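Local atomic coordinates of KLLA0E08119p (Kluyveromyces lactis, PDB entry 3VA7), a protein that probably catalyses the ATP-driven, biotin-dependent carboxylation of urea to urea-1-carboxylate, this chain being the carboxylase part of a longer enzyme. Residues A[329-334]-A[415-420]; A[333-338]-A[355-360]; A[691-696]-A[702-707]; A[734-739]-A[743-748]. All coordinates share one frame; numbering follows the deposited sequence.

The four contacts form two pairs that lie on opposite sides of the centre of the chain. Interactions 1 and 2 come first in the sequence, in the biotin carboxylation region; they share Thr333 and Gly334, and their centres are about 11 Å apart. One sets the end of helix 326-333 on strand 412-420, the other packs the turn leading into helix 337-345 against a loop. Interactions 3 and 4 follow in the carboxyltransferase region, also with centres about 11 Å apart, as two hairpins of one sheet joined by neighbouring strands 701-705 and 742-746. The pairs thus belong to different catalytic regions, with about 59 Å between the centres of interactions 1 and 4, and biotin lies beside the second pair.

Interaction 1 of 4, residues A[329-334]-A[415-420]; sequences TEMVTG and KIIVHG
Met331 and His419 mark the nearest approach of the two backbones, 6.3 Å between their CA atoms, where helix 329-333 passes strand 415-420 with an angle of 25° between their directions and 8.7 Å between their axes. The imidazole of His419 receives Met331 on one face: Met331 CB lies 4.3 Å from the ring centroid, a CH-pi contact, and the carbonyl O of Met331 hangs over the same face, 3.3 Å from His419 CE1. His419 CG is anti to the backbone N (chi1 -170°), which carries the ring out from the strand beneath the helix end. Val332 comes at the ring obliquely, its CG1 4.2 Å from His419 NE2. The bend at chi2 (-80°) brings Met331 SD to 4.1 Å from His419 CB, while Met331 CG rests against the CG2 branch of Ile417 at 3.7 Å. The polar tip of His419 is spoken for, since NE2 is hydrogen-bonded to the carbonyl O of Ser360. An alanine at His419 would probably leave the Ser360 carbonyl without its imidazole partner and open a gap under Met331 CB. Strand 412-420 pairs with strands 362-372 and 394-397, and Glu330 adds a salt bridge to Arg394 of the latter, seating the helix end on this sheet of the biotin carboxylation region. Between 329-334 and 415-420 the contact is apolar and ring-face, leaving the histidine's N-H for a third segment.

Interaction 2 of 4, residues A[333-338]-A[355-360]; sequences TGLDLV and TKIEVS
Thr333 lays its methyl CG2 against the CG2 branch of Ile357, 4.1 Å away, the two side chains meeting at a slant. Next to it, Leu335 points its side chain at the same isoleucine and brings CD1 to 4.2 Å from Ile357 CG1, so both branches of Ile357 are used. The backbones come close here as well: Thr333 CA directs its hydrogen almost straight at the carbonyl O of Glu358, with a CA to O distance of 3.6 Å and an angle of 176° at the hydrogen. The threonine hydroxyl is turned to its own helix. With chi1 at 64°, OG1 sits between the backbone N and the carbonyl carbon, where it donates to Thr329 O at 2.8 Å from above the carbonyl plane and accepts a weak bond from Leu335 N at 3.3 Å. Gly334, with positive phi, ends helix 326-333, and Asp336 then N-caps helix 337-345, its OD2 accepting from Glu339 N. Ile357 and Leu335 both reach Ile252 on strand 249-261. The loop 355-360 is thus packed against the end of helix 326-333 and the turn after it by aliphatic groups and one CA-H...O contact, near the surface, while the threonine hydroxyl and the Asp336 cap shape the turn, and the Asp336 carboxylate also ties it to helix 40-53 through salt bridges to Arg45 and Arg52.

Interaction 3 of 4, residues A[691-696]-A[702-707]; sequences WKVHYN and VRLIGP
Trp691 is the large bump of this contact, and residues 704-707 make the hollow that receives it. Pro707 CD rests over one face of the indole, 3.5 Å from the centroid of the six-membered ring, and Leu704 CD1 lies over the opposite face nearer the rim. Gly706 passes by the rim, its N 3.3 Å from Trp691 CZ3. On the same face of the hairpin as Leu704, Val693 fits CG1 against Val702 CG1 at 4.0 Å. A smaller interlock follows at His694: Arg703 CG sits over the imidazole face, 4.0 Å from its centroid, while Ile705 CD1 comes from across at 3.8 Å from His694 CB. The His694 ring is fixed in rotation by Asn696 N, which donates to ND1 at 2.8 Å in the ring plane. Bends at chi2 and chi3 lead the Arg703 guanidinium away to Thr739, whose OG1 is hydrogen-bonded to NH1, and a water bridges Arg703 NE to Asn696 O. Antiparallel backbone bonds hold the pieces in register: Lys692 and Ile705 are paired both ways, and His694 N donates to Arg703 O at 2.9 Å. Strands 691-698 and 701-705 form this hairpin, flanked by strand 778-783 on one side and 742-746 on the other; Trp691 NE1 reaches Phe686 O of helix 680-688, and Asn696 OD1 meets the backbone N of Lys1202.

Interaction 4 of 4, residues A[734-739]-A[743-748]; sequences GAINFT and PVIITC. With BTI (5-(hexahydro-2-oxo-1H-thieno[3,4-D]imidazol-6-yl)pentanal), chain B.
The carbonyl O of Asn737 is approached by three groups: Val744 N donates to it at 2.9 Å, Thr739 N adds a weak bond at 3.4 Å, and Pro743 CA points its hydrogen at it. Asn737 N returns a bond to Val744 O, making these two residues the hydrogen-bonded pair of the ladder, and Ile746 N continues it to Ala735 O. The Asn737 amide stands with CG anti to the backbone N (chi1 -173°), and OD1 accepts the N-H of biotinyl ring N2 at 3.0 Å, with an N-H...O angle of 153°. Strands 735-739 and 742-746 form a tight antiparallel beta hairpin in the carboxyltransferase region, and one of its faces lines the biotin pocket. There Thr739 CG2 touches biotinyl C4 at 3.6 Å, and Val744 CG2 lies against C10 of the tail at 3.8 Å; the Thr739 hydroxyl is bonded to Arg703 NH1. Asn737 CB is backed by Ile746 CD1. The other face is apolar: Pro743 CB sits centrally over the Phe738 ring, 3.8 Å from its centroid and 7° off the normal, and Ile736 CG2 meets Pro743 CB at a slant. Phe678 meets the Phe738 ring edge-to-face, and Tyr682 and Phe686 of helix 680-688 touch it. A serine in place of Phe738 would probably leave Pro743 without the ring it lies on and open a gap toward that helix.

Interaction 1 of 4, residues A[329-334]-A[415-420]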
loop_
_atom_site.group_PDB
_atom_site.type_symbol
_atom_site.label_atom_id
_atom_site.label_comp_id
_atom_site.label_asym_id
_atom_site.label_seq_id
_atom_site.Cartn_x
_atom_site.Cartn_y
_atom_site.Cartn_z
ATOM N N THR A 329 2.089 37.963 1.351
ATOM C CA THR A 329 2.734 39.221 1.713
ATOM C C THR A 329 4.257 39.134 1.507
ATOM O O THR A 329 4.900 40.069 0.946
ATOM C CB THR A 329 2.359 39.595 3.188
ATOM O OG1 THR A 329 0.930 39.729 3.292
ATOM C CG2 THR A 329 2.978 40.881 3.609
ATOM N N GLU A 330 4.838 38.018 1.938
ATOM C CA GLU A 330 6.306 37.815 1.773
ATOM C C GLU A 330 6.726 37.745 0.276
ATOM O O GLU A 330 7.843 38.094 -0.085
ATOM C CB GLU A 330 6.805 36.579 2.544
ATOM C CG GLU A 330 6.695 36.703 4.057
ATOM C CD GLU A 330 7.288 35.518 4.835
ATOM O OE1 GLU A 330 7.566 34.455 4.206
ATOM O OE2 GLU A 330 7.499 35.650 6.082
ATOM N N MET A 331 5.809 37.321 -0.586
ATOM C CA MET A 331 6.193 37.129 -1.953
ATOM C C MET A 331 6.260 38.528 -2.511
ATOM O O MET A 331 7.243 38.877 -3.195
ATOM C CB MET A 331 5.174 36.276 -2.748
ATOM C CG MET A 331 5.146 34.800 -2.416
ATOM S SD MET A 331 6.480 33.872 -3.218
ATOM C CE MET A 331 7.573 33.921 -1.780
ATOM N N VAL A 332 5.228 39.333 -2.252
ATOM C CA VAL A 332 5.188 40.644 -2.921
ATOM C C VAL A 332 6.161 41.726 -2.377
ATOM O O VAL A 332 6.432 42.712 -3.069
ATOM C CB VAL A 332 3.785 41.182 -3.100
ATOM C CG1 VAL A 332 2.941 40.112 -3.725
ATOM C CG2 VAL A 332 3.201 41.620 -1.767
ATOM N N THR A 333 6.748 41.493 -1.201
ATOM C CA THR A 333 7.618 42.492 -0.555
ATOM C C THR A 333 9.078 41.989 -0.434
ATOM O O THR A 333 10.015 42.771 -0.386
ATOM C CB THR A 333 7.032 42.853 0.838
ATOM O OG1 THR A 333 7.055 41.713 1.697
ATOM C CG2 THR A 333 5.552 43.274 0.710
ATOM N N GLY A 334 9.255 40.659 -0.434
ATOM C CA GLY A 334 10.552 40.019 -0.279
ATOM C C GLY A 334 10.983 40.023 1.169
ATOM O O GLY A 334 12.169 39.833 1.460
ATOM N N LYS A 415 0.657 24.558 1.835
ATOM C CA LYS A 415 0.143 25.814 1.373
ATOM C C LYS A 415 0.944 26.061 0.115
ATOM O O LYS A 415 2.194 26.005 0.127
ATOM C CB LYS A 415 0.358 26.908 2.389
ATOM C CG LYS A 415 -0.484 26.730 3.592
ATOM C CD LYS A 415 -0.375 27.939 4.510
ATOM C CE LYS A 415 0.980 28.005 5.189
ATOM N NZ LYS A 415 1.262 29.307 5.792
ATOM N N ILE A 416 0.208 26.266 -0.971
ATOM C CA ILE A 416 0.768 26.387 -2.290
ATOM C C ILE A 416 0.706 27.848 -2.691
ATOM O O ILE A 416 -0.379 28.400 -2.844
ATOM C CB ILE A 416 0.005 25.470 -3.263
ATOM C CG1 ILE A 416 0.265 24.024 -2.845
ATOM C CG2 ILE A 416 0.489 25.651 -4.696
ATOM C CD1 ILE A 416 -0.927 23.150 -2.937
ATOM N N ILE A 417 1.878 28.449 -2.812
ATOM C CA ILE A 417 2.029 29.884 -3.032
ATOM C C ILE A 417 2.788 30.294 -4.343
ATOM O O ILE A 417 3.966 29.934 -4.598
ATOM C CB ILE A 417 2.701 30.518 -1.821
ATOM C CG1 ILE A 417 1.966 30.038 -0.564
ATOM C CG2 ILE A 417 2.761 32.044 -1.916
ATOM C CD1 ILE A 417 2.944 29.626 0.538
ATOM N N VAL A 418 2.103 31.134 -5.098
ATOM C CA VAL A 418 2.497 31.515 -6.431
ATOM C C VAL A 418 2.679 33.068 -6.527
ATOM O O VAL A 418 1.975 33.819 -5.839
ATOM C CB VAL A 418 1.389 30.954 -7.329
ATOM C CG1 VAL A 418 0.689 31.998 -8.131
ATOM C CG2 VAL A 418 1.903 29.789 -8.104
ATOM N N HIS A 419 3.641 33.532 -7.323
ATOM C CA HIS A 419 4.020 34.973 -7.403
ATOM C C HIS A 419 4.034 35.316 -8.861
ATOM O O HIS A 419 4.884 34.798 -9.618
ATOM C CB HIS A 419 5.442 35.243 -6.890
ATOM C CG HIS A 419 5.760 36.705 -6.743
ATOM N ND1 HIS A 419 7.058 37.194 -6.631
ATOM C CD2 HIS A 419 4.939 37.789 -6.684
ATOM C CE1 HIS A 419 7.011 38.511 -6.499
ATOM N NE2 HIS A 419 5.739 38.894 -6.538
ATOM N N GLY A 420 3.091 36.152 -9.271
ATOM C CA GLY A 420 3.015 36.578 -10.662
ATOM C C GLY A 420 3.177 38.078 -10.831
ATOM O O GLY A 420 3.136 38.843 -9.843
#

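Interaction 2 of 4, residues A[333-338]-A[355-360]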
loop_
_atom_site.group_PDB
_atom_site.type_symbol
_atom_site.label_atom_id
_atom_site.label_comp_id
_atom_site.label_asym_id
_atom_site.label_seq_id
_atom_site.Cartn_x
_atom_site.Cartn_y
_atom_site.Cartn_z
ATOM N N THR A 333 6.748 41.493 -1.201
ATOM C CA THR A 333 7.618 42.492 -0.555
ATOM C C THR A 333 9.078 41.989 -0.434
ATOM O O THR A 333 10.015 42.771 -0.386
ATOM C CB THR A 333 7.032 42.853 0.838
ATOM O OG1 THR A 333 7.055 41.713 1.697
ATOM C CG2 THR A 333 5.552 43.274 0.710
ATOM N N GLY A 334 9.255 40.659 -0.434
ATOM C CA GLY A 334 10.552 40.019 -0.279
ATOM C C GLY A 334 10.983 40.023 1.169
ATOM O O GLY A 334 12.169 39.833 1.460
ATOM N N LEU A 335 10.052 40.300 2.089
ATOM C CA LEU A 335 10.377 40.314 3.511
ATOM C C LEU A 335 10.199 38.949 4.110
ATOM O O LEU A 335 9.305 38.219 3.740
ATOM C CB LEU A 335 9.480 41.286 4.280
ATOM C CG LEU A 335 9.633 42.767 3.895
ATOM C CD1 LEU A 335 8.754 43.602 4.812
ATOM C CD2 LEU A 335 11.072 43.237 3.904
ATOM N N ASP A 336 11.060 38.592 5.037
ATOM C CA ASP A 336 10.819 37.413 5.795
ATOM C C ASP A 336 10.224 37.925 7.133
ATOM O O ASP A 336 10.955 38.423 8.010
ATOM C CB ASP A 336 12.125 36.639 5.955
ATOM C CG ASP A 336 11.998 35.418 6.865
ATOM O OD1 ASP A 336 12.936 34.578 6.812
ATOM O OD2 ASP A 336 11.001 35.292 7.653
ATOM N N LEU A 337 8.902 37.776 7.271
ATOM C CA LEU A 337 8.163 38.223 8.462
ATOM C C LEU A 337 8.593 37.567 9.794
ATOM O O LEU A 337 8.768 38.258 10.783
ATOM C CB LEU A 337 6.671 38.053 8.227
ATOM C CG LEU A 337 6.123 38.940 7.101
ATOM C CD1 LEU A 337 4.626 38.684 7.093
ATOM C CD2 LEU A 337 6.460 40.515 7.260
ATOM N N VAL A 338 8.788 36.254 9.823
ATOM C CA VAL A 338 9.429 35.587 10.977
ATOM C C VAL A 338 10.757 36.238 11.344
ATOM O O VAL A 338 11.044 36.407 12.509
ATOM C CB VAL A 338 9.554 34.033 10.799
ATOM C CG1 VAL A 338 10.508 33.364 11.846
ATOM C CG2 VAL A 338 8.174 33.372 10.812
ATOM N N THR A 355 12.129 52.567 6.664
ATOM C CA THR A 355 11.915 51.313 5.987
ATOM C C THR A 355 10.944 51.585 4.831
ATOM O O THR A 355 9.820 52.017 5.044
ATOM C CB THR A 355 11.431 50.231 6.987
ATOM O OG1 THR A 355 12.295 50.234 8.127
ATOM C CG2 THR A 355 11.480 48.811 6.381
ATOM N N LYS A 356 11.420 51.380 3.605
ATOM C CA LYS A 356 10.625 51.580 2.395
ATOM C C LYS A 356 10.118 50.211 1.935
ATOM O O LYS A 356 10.907 49.355 1.504
ATOM C CB LYS A 356 11.517 52.185 1.326
ATOM C CG LYS A 356 10.800 52.739 0.098
ATOM C CD LYS A 356 11.841 53.341 -0.921
ATOM C CE LYS A 356 11.238 53.655 -2.327
ATOM N NZ LYS A 356 10.450 54.937 -2.367
ATOM N N ILE A 357 8.815 49.976 2.029
ATOM C CA ILE A 357 8.271 48.723 1.533
ATOM C C ILE A 357 7.777 48.811 0.076
ATOM O O ILE A 357 6.912 49.633 -0.241
ATOM C CB ILE A 357 7.233 48.185 2.509
ATOM C CG1 ILE A 357 8.005 47.581 3.686
ATOM C CG2 ILE A 357 6.358 47.130 1.832
ATOM C CD1 ILE A 357 7.310 47.559 4.936
ATOM N N GLU A 358 8.368 48.009 -0.817
ATOM C CA GLU A 358 7.872 47.887 -2.199
ATOM C C GLU A 358 7.139 46.601 -2.534
ATOM O O GLU A 358 7.679 45.501 -2.448
ATOM C CB GLU A 358 8.949 48.170 -3.261
ATOM C CG GLU A 358 10.383 47.815 -2.872
ATOM C CD GLU A 358 11.382 48.968 -3.199
ATOM O OE1 GLU A 358 12.604 48.666 -3.303
ATOM O OE2 GLU A 358 10.931 50.165 -3.351
ATOM N N VAL A 359 5.902 46.775 -2.966
ATOM C CA VAL A 359 5.073 45.663 -3.367
ATOM C C VAL A 359 5.226 45.479 -4.852
ATOM O O VAL A 359 5.175 46.431 -5.625
ATOM C CB VAL A 359 3.629 45.845 -2.956
ATOM C CG1 VAL A 359 3.317 47.261 -2.918
ATOM C CG2 VAL A 359 2.724 45.131 -3.914
ATOM N N SER A 360 5.392 44.226 -5.241
ATOM C CA SER A 360 5.953 43.886 -6.519
ATOM C C SER A 360 5.224 42.659 -7.000
ATOM O O SER A 360 5.400 41.561 -6.474
ATOM C CB SER A 360 7.424 43.604 -6.298
ATOM O OG SER A 360 8.107 43.514 -7.513
#

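Interaction 3 of 4, residues A[691-696]-A[702-707]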
loop_
_atom_site.group_PDB
_atom_site.type_symbol
_atom_site.label_atom_id
_atom_site.label_comp_id
_atom_site.label_asym_id
_atom_site.label_seq_id
_atom_site.Cartn_x
_atom_site.Cartn_y
_atom_site.Cartn_z
ATOM N N TRP A 691 -11.891 -32.435 -9.391
ATOM C CA TRP A 691 -11.401 -31.717 -8.229
ATOM C C TRP A 691 -12.498 -30.770 -7.797
ATOM O O TRP A 691 -13.128 -30.127 -8.648
ATOM C CB TRP A 691 -10.166 -30.894 -8.607
ATOM C CG TRP A 691 -8.952 -31.746 -8.850
ATOM C CD1 TRP A 691 -8.491 -32.248 -10.071
ATOM C CD2 TRP A 691 -8.051 -32.222 -7.855
ATOM N NE1 TRP A 691 -7.359 -32.990 -9.864
ATOM C CE2 TRP A 691 -7.065 -32.999 -8.521
ATOM C CE3 TRP A 691 -7.973 -32.062 -6.472
ATOM C CZ2 TRP A 691 -6.020 -33.619 -7.836
ATOM C CZ3 TRP A 691 -6.952 -32.693 -5.782
ATOM C CH2 TRP A 691 -5.980 -33.458 -6.463
ATOM N N LYS A 692 -12.698 -30.674 -6.477
ATOM C CA LYS A 692 -13.698 -29.793 -5.908
ATOM C C LYS A 692 -13.022 -28.521 -5.359
ATOM O O LYS A 692 -12.011 -28.616 -4.658
ATOM C CB LYS A 692 -14.413 -30.563 -4.808
ATOM C CG LYS A 692 -15.771 -30.043 -4.350
ATOM C CD LYS A 692 -16.540 -31.238 -3.736
ATOM C CE LYS A 692 -18.086 -31.065 -3.701
ATOM N NZ LYS A 692 -18.780 -30.540 -4.951
ATOM N N VAL A 693 -13.571 -27.360 -5.666
ATOM C CA VAL A 693 -13.062 -26.101 -5.169
ATOM C C VAL A 693 -13.370 -25.851 -3.668
ATOM O O VAL A 693 -14.546 -25.870 -3.240
ATOM C CB VAL A 693 -13.671 -24.946 -5.973
ATOM C CG1 VAL A 693 -13.125 -23.575 -5.474
ATOM C CG2 VAL A 693 -13.396 -25.137 -7.421
ATOM N N HIS A 694 -12.319 -25.563 -2.898
ATOM C CA HIS A 694 -12.320 -25.499 -1.413
ATOM C C HIS A 694 -12.648 -24.086 -0.911
ATOM O O HIS A 694 -12.346 -23.080 -1.583
ATOM C CB HIS A 694 -10.917 -25.925 -0.983
ATOM C CG HIS A 694 -10.659 -25.942 0.498
ATOM N ND1 HIS A 694 -10.703 -24.808 1.286
ATOM C CD2 HIS A 694 -10.252 -26.951 1.312
ATOM C CE1 HIS A 694 -10.360 -25.130 2.525
ATOM N NE2 HIS A 694 -10.072 -26.419 2.561
ATOM N N TYR A 695 -13.263 -23.989 0.264
ATOM C CA TYR A 695 -13.734 -22.679 0.769
ATOM C C TYR A 695 -12.589 -21.628 0.897
ATOM O O TYR A 695 -12.821 -20.426 0.710
ATOM C CB TYR A 695 -14.519 -22.826 2.108
ATOM C CG TYR A 695 -13.637 -23.224 3.255
ATOM C CD1 TYR A 695 -12.940 -22.261 4.006
ATOM C CD2 TYR A 695 -13.433 -24.556 3.542
ATOM C CE1 TYR A 695 -12.076 -22.662 5.043
ATOM C CE2 TYR A 695 -12.605 -24.967 4.566
ATOM C CZ TYR A 695 -11.929 -24.028 5.327
ATOM O OH TYR A 695 -11.116 -24.481 6.355
ATOM N N ASN A 696 -11.381 -22.096 1.247
ATOM C CA ASN A 696 -10.203 -21.269 1.256
ATOM C C ASN A 696 -9.608 -20.996 -0.148
ATOM O O ASN A 696 -8.527 -21.512 -0.490
ATOM C CB ASN A 696 -9.150 -21.871 2.206
ATOM C CG ASN A 696 -9.334 -21.387 3.665
ATOM O OD1 ASN A 696 -10.001 -20.352 3.915
ATOM N ND2 ASN A 696 -8.760 -22.135 4.629
ATOM N N VAL A 702 -6.447 -20.814 -5.693
ATOM C CA VAL A 702 -7.707 -21.485 -5.584
ATOM C C VAL A 702 -7.440 -22.881 -5.122
ATOM O O VAL A 702 -6.834 -23.655 -5.814
ATOM C CB VAL A 702 -8.483 -21.397 -6.922
ATOM C CG1 VAL A 702 -9.662 -22.375 -6.968
ATOM C CG2 VAL A 702 -8.953 -19.916 -7.134
ATOM N N ARG A 703 -7.853 -23.176 -3.903
ATOM C CA ARG A 703 -7.551 -24.467 -3.274
ATOM C C ARG A 703 -8.507 -25.626 -3.760
ATOM O O ARG A 703 -9.690 -25.407 -4.075
ATOM C CB ARG A 703 -7.533 -24.256 -1.757
ATOM C CG ARG A 703 -7.327 -25.489 -0.912
ATOM C CD ARG A 703 -5.909 -26.036 -1.037
ATOM N NE ARG A 703 -4.939 -25.212 -0.322
ATOM C CZ ARG A 703 -3.663 -25.542 -0.175
ATOM N NH1 ARG A 703 -3.184 -26.650 -0.736
ATOM N NH2 ARG A 703 -2.852 -24.756 0.503
ATOM N N LEU A 704 -7.983 -26.844 -3.851
ATOM C CA LEU A 704 -8.749 -27.943 -4.487
ATOM C C LEU A 704 -8.894 -29.118 -3.540
ATOM O O LEU A 704 -7.990 -29.386 -2.736
ATOM C CB LEU A 704 -8.071 -28.423 -5.787
ATOM C CG LEU A 704 -7.886 -27.364 -6.897
ATOM C CD1 LEU A 704 -7.131 -27.910 -8.064
ATOM C CD2 LEU A 704 -9.194 -26.747 -7.381
ATOM N N ILE A 705 -10.028 -29.807 -3.618
ATOM C CA ILE A 705 -10.212 -31.030 -2.868
ATOM C C ILE A 705 -10.287 -32.172 -3.886
ATOM O O ILE A 705 -11.078 -32.114 -4.834
ATOM C CB ILE A 705 -11.527 -30.997 -2.011
ATOM C CG1 ILE A 705 -11.566 -29.748 -1.089
ATOM C CG2 ILE A 705 -11.616 -32.275 -1.151
ATOM C CD1 ILE A 705 -12.976 -29.145 -0.803
ATOM N N GLY A 706 -9.469 -33.199 -3.688
ATOM C CA GLY A 706 -9.575 -34.409 -4.472
ATOM C C GLY A 706 -8.599 -35.479 -4.039
ATOM O O GLY A 706 -8.178 -35.537 -2.874
ATOM N N PRO A 707 -8.202 -36.331 -4.968
ATOM C CA PRO A 707 -7.452 -37.537 -4.566
ATOM C C PRO A 707 -6.098 -37.193 -4.000
ATOM O O PRO A 707 -5.473 -36.259 -4.454
ATOM C CB PRO A 707 -7.284 -38.308 -5.874
ATOM C CG PRO A 707 -7.409 -37.219 -7.007
ATOM C CD PRO A 707 -8.186 -36.059 -6.423
HETATM O O HOH W 1 -6.006 -22.477 0.313
#

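Interaction 4 of 4, residues A[734-739]-A[743-748]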
loop_
_atom_site.group_PDB
_atom_site.type_symbol
_atom_site.label_atom_id
_atom_site.label_comp_id
_atom_site.label_asym_id
_atom_site.label_seq_id
_atom_site.Cartn_x
_atom_site.Cartn_y
_atom_site.Cartn_z
ATOM N N GLY A 734 -0.437 -20.020 -12.788
ATOM C CA GLY A 734 -1.351 -21.041 -13.191
ATOM C C GLY A 734 -0.908 -22.393 -12.679
ATOM O O GLY A 734 -1.625 -23.388 -12.868
ATOM N N ALA A 735 0.264 -22.469 -12.044
ATOM C CA ALA A 735 0.801 -23.777 -11.642
ATOM C C ALA A 735 -0.120 -24.448 -10.624
ATOM O O ALA A 735 -0.852 -23.776 -9.825
ATOM C CB ALA A 735 2.193 -23.629 -11.051
ATOM N N ILE A 736 -0.093 -25.772 -10.616
ATOM C CA ILE A 736 -0.944 -26.479 -9.665
ATOM C C ILE A 736 0.024 -27.016 -8.629
ATOM O O ILE A 736 0.723 -27.980 -8.855
ATOM C CB ILE A 736 -1.845 -27.511 -10.381
ATOM C CG1 ILE A 736 -2.783 -26.770 -11.339
ATOM C CG2 ILE A 736 -2.730 -28.236 -9.456
ATOM C CD1 ILE A 736 -3.370 -27.697 -12.397
ATOM N N ASN A 737 0.081 -26.319 -7.505
ATOM C CA ASN A 737 1.124 -26.477 -6.487
ATOM C C ASN A 737 0.609 -27.385 -5.404
ATOM O O ASN A 737 -0.480 -27.141 -4.846
ATOM C CB ASN A 737 1.387 -25.079 -5.898
ATOM C CG ASN A 737 2.565 -25.019 -4.928
ATOM O OD1 ASN A 737 2.460 -24.354 -3.926
ATOM N ND2 ASN A 737 3.687 -25.644 -5.254
ATOM N N PHE A 738 1.382 -28.425 -5.112
ATOM C CA PHE A 738 1.045 -29.390 -4.091
ATOM C C PHE A 738 1.652 -28.992 -2.715
ATOM O O PHE A 738 2.786 -29.392 -2.365
ATOM C CB PHE A 738 1.466 -30.810 -4.535
ATOM C CG PHE A 738 0.391 -31.548 -5.305
ATOM C CD1 PHE A 738 0.279 -31.418 -6.684
ATOM C CD2 PHE A 738 -0.531 -32.356 -4.648
ATOM C CE1 PHE A 738 -0.759 -32.059 -7.380
ATOM C CE2 PHE A 738 -1.553 -32.994 -5.335
ATOM C CZ PHE A 738 -1.660 -32.847 -6.700
ATOM N N THR A 739 0.896 -28.223 -1.921
ATOM C CA THR A 739 1.408 -27.769 -0.617
ATOM C C THR A 739 1.172 -28.917 0.309
ATOM O O THR A 739 0.106 -29.019 0.899
ATOM C CB THR A 739 0.658 -26.536 -0.101
ATOM O OG1 THR A 739 -0.711 -26.902 0.181
ATOM C CG2 THR A 739 0.684 -25.425 -1.138
ATOM N N PRO A 743 -3.468 -29.639 -3.339
ATOM C CA PRO A 743 -3.015 -28.706 -4.363
ATOM C C PRO A 743 -3.811 -27.437 -4.404
ATOM O O PRO A 743 -4.913 -27.383 -3.918
ATOM C CB PRO A 743 -3.243 -29.472 -5.667
ATOM C CG PRO A 743 -4.535 -30.286 -5.372
ATOM C CD PRO A 743 -4.622 -30.442 -3.817
ATOM N N VAL A 744 -3.247 -26.420 -5.031
ATOM C CA VAL A 744 -3.897 -25.144 -5.108
ATOM C C VAL A 744 -3.431 -24.505 -6.391
ATOM O O VAL A 744 -2.240 -24.635 -6.774
ATOM C CB VAL A 744 -3.544 -24.274 -3.895
ATOM C CG1 VAL A 744 -2.025 -24.345 -3.566
ATOM C CG2 VAL A 744 -4.010 -22.862 -4.096
ATOM N N ILE A 745 -4.349 -23.839 -7.076
ATOM C CA ILE A 745 -3.958 -23.169 -8.270
ATOM C C ILE A 745 -3.444 -21.758 -7.999
ATOM O O ILE A 745 -4.202 -20.905 -7.564
ATOM C CB ILE A 745 -5.097 -23.082 -9.290
ATOM C CG1 ILE A 745 -5.710 -24.479 -9.535
ATOM C CG2 ILE A 745 -4.566 -22.437 -10.617
ATOM C CD1 ILE A 745 -7.040 -24.357 -10.202
ATOM N N ILE A 746 -2.173 -21.524 -8.354
ATOM C CA ILE A 746 -1.490 -20.226 -8.247
ATOM C C ILE A 746 -2.098 -19.173 -9.195
ATOM O O ILE A 746 -1.971 -19.272 -10.405
ATOM C CB ILE A 746 0.089 -20.376 -8.493
ATOM C CG1 ILE A 746 0.701 -21.535 -7.689
ATOM C CG2 ILE A 746 0.841 -19.109 -8.156
ATOM C CD1 ILE A 746 0.404 -21.413 -6.264
ATOM N N THR A 747 -2.724 -18.141 -8.666
ATOM C CA THR A 747 -3.376 -17.181 -9.545
ATOM C C THR A 747 -2.699 -15.798 -9.496
ATOM O O THR A 747 -1.619 -15.662 -8.947
ATOM C CB THR A 747 -4.849 -17.081 -9.147
ATOM O OG1 THR A 747 -4.929 -16.773 -7.707
ATOM C CG2 THR A 747 -5.609 -18.437 -9.527
ATOM N N CYS A 748 -3.327 -14.759 -10.033
ATOM C CA CYS A 748 -2.619 -13.474 -10.237
ATOM C C CYS A 748 -2.120 -12.696 -9.008
ATOM O O CYS A 748 -1.295 -11.814 -9.158
ATOM C CB CYS A 748 -3.404 -12.549 -11.159
ATOM S SG CYS A 748 -5.002 -12.081 -10.434
HETATM C C11 BTI B . -4.071 -19.919 -0.780
HETATM O O11 BTI B . -3.888 -20.397 0.382
HETATM C C10 BTI B . -2.996 -19.880 -1.908
HETATM C C9 BTI B . -1.659 -20.411 -1.393
HETATM C C8 BTI B . -0.612 -20.726 -2.452
HETATM C C7 BTI B . 0.501 -21.696 -2.006
HETATM C C2 BTI B . 1.166 -21.353 -0.690
HETATM S S1 BTI B . 1.931 -19.758 -0.698
HETATM C C6 BTI B . 3.061 -20.152 0.589
HETATM C C5 BTI B . 3.275 -21.650 0.586
HETATM N N3 BTI B . 4.520 -21.779 -0.125
HETATM C C3 BTI B . 4.337 -22.313 -1.303
HETATM O O3 BTI B . 5.320 -22.590 -2.135
HETATM N N2 BTI B . 3.069 -22.583 -1.536
HETATM C C4 BTI B . 2.267 -22.340 -0.343
#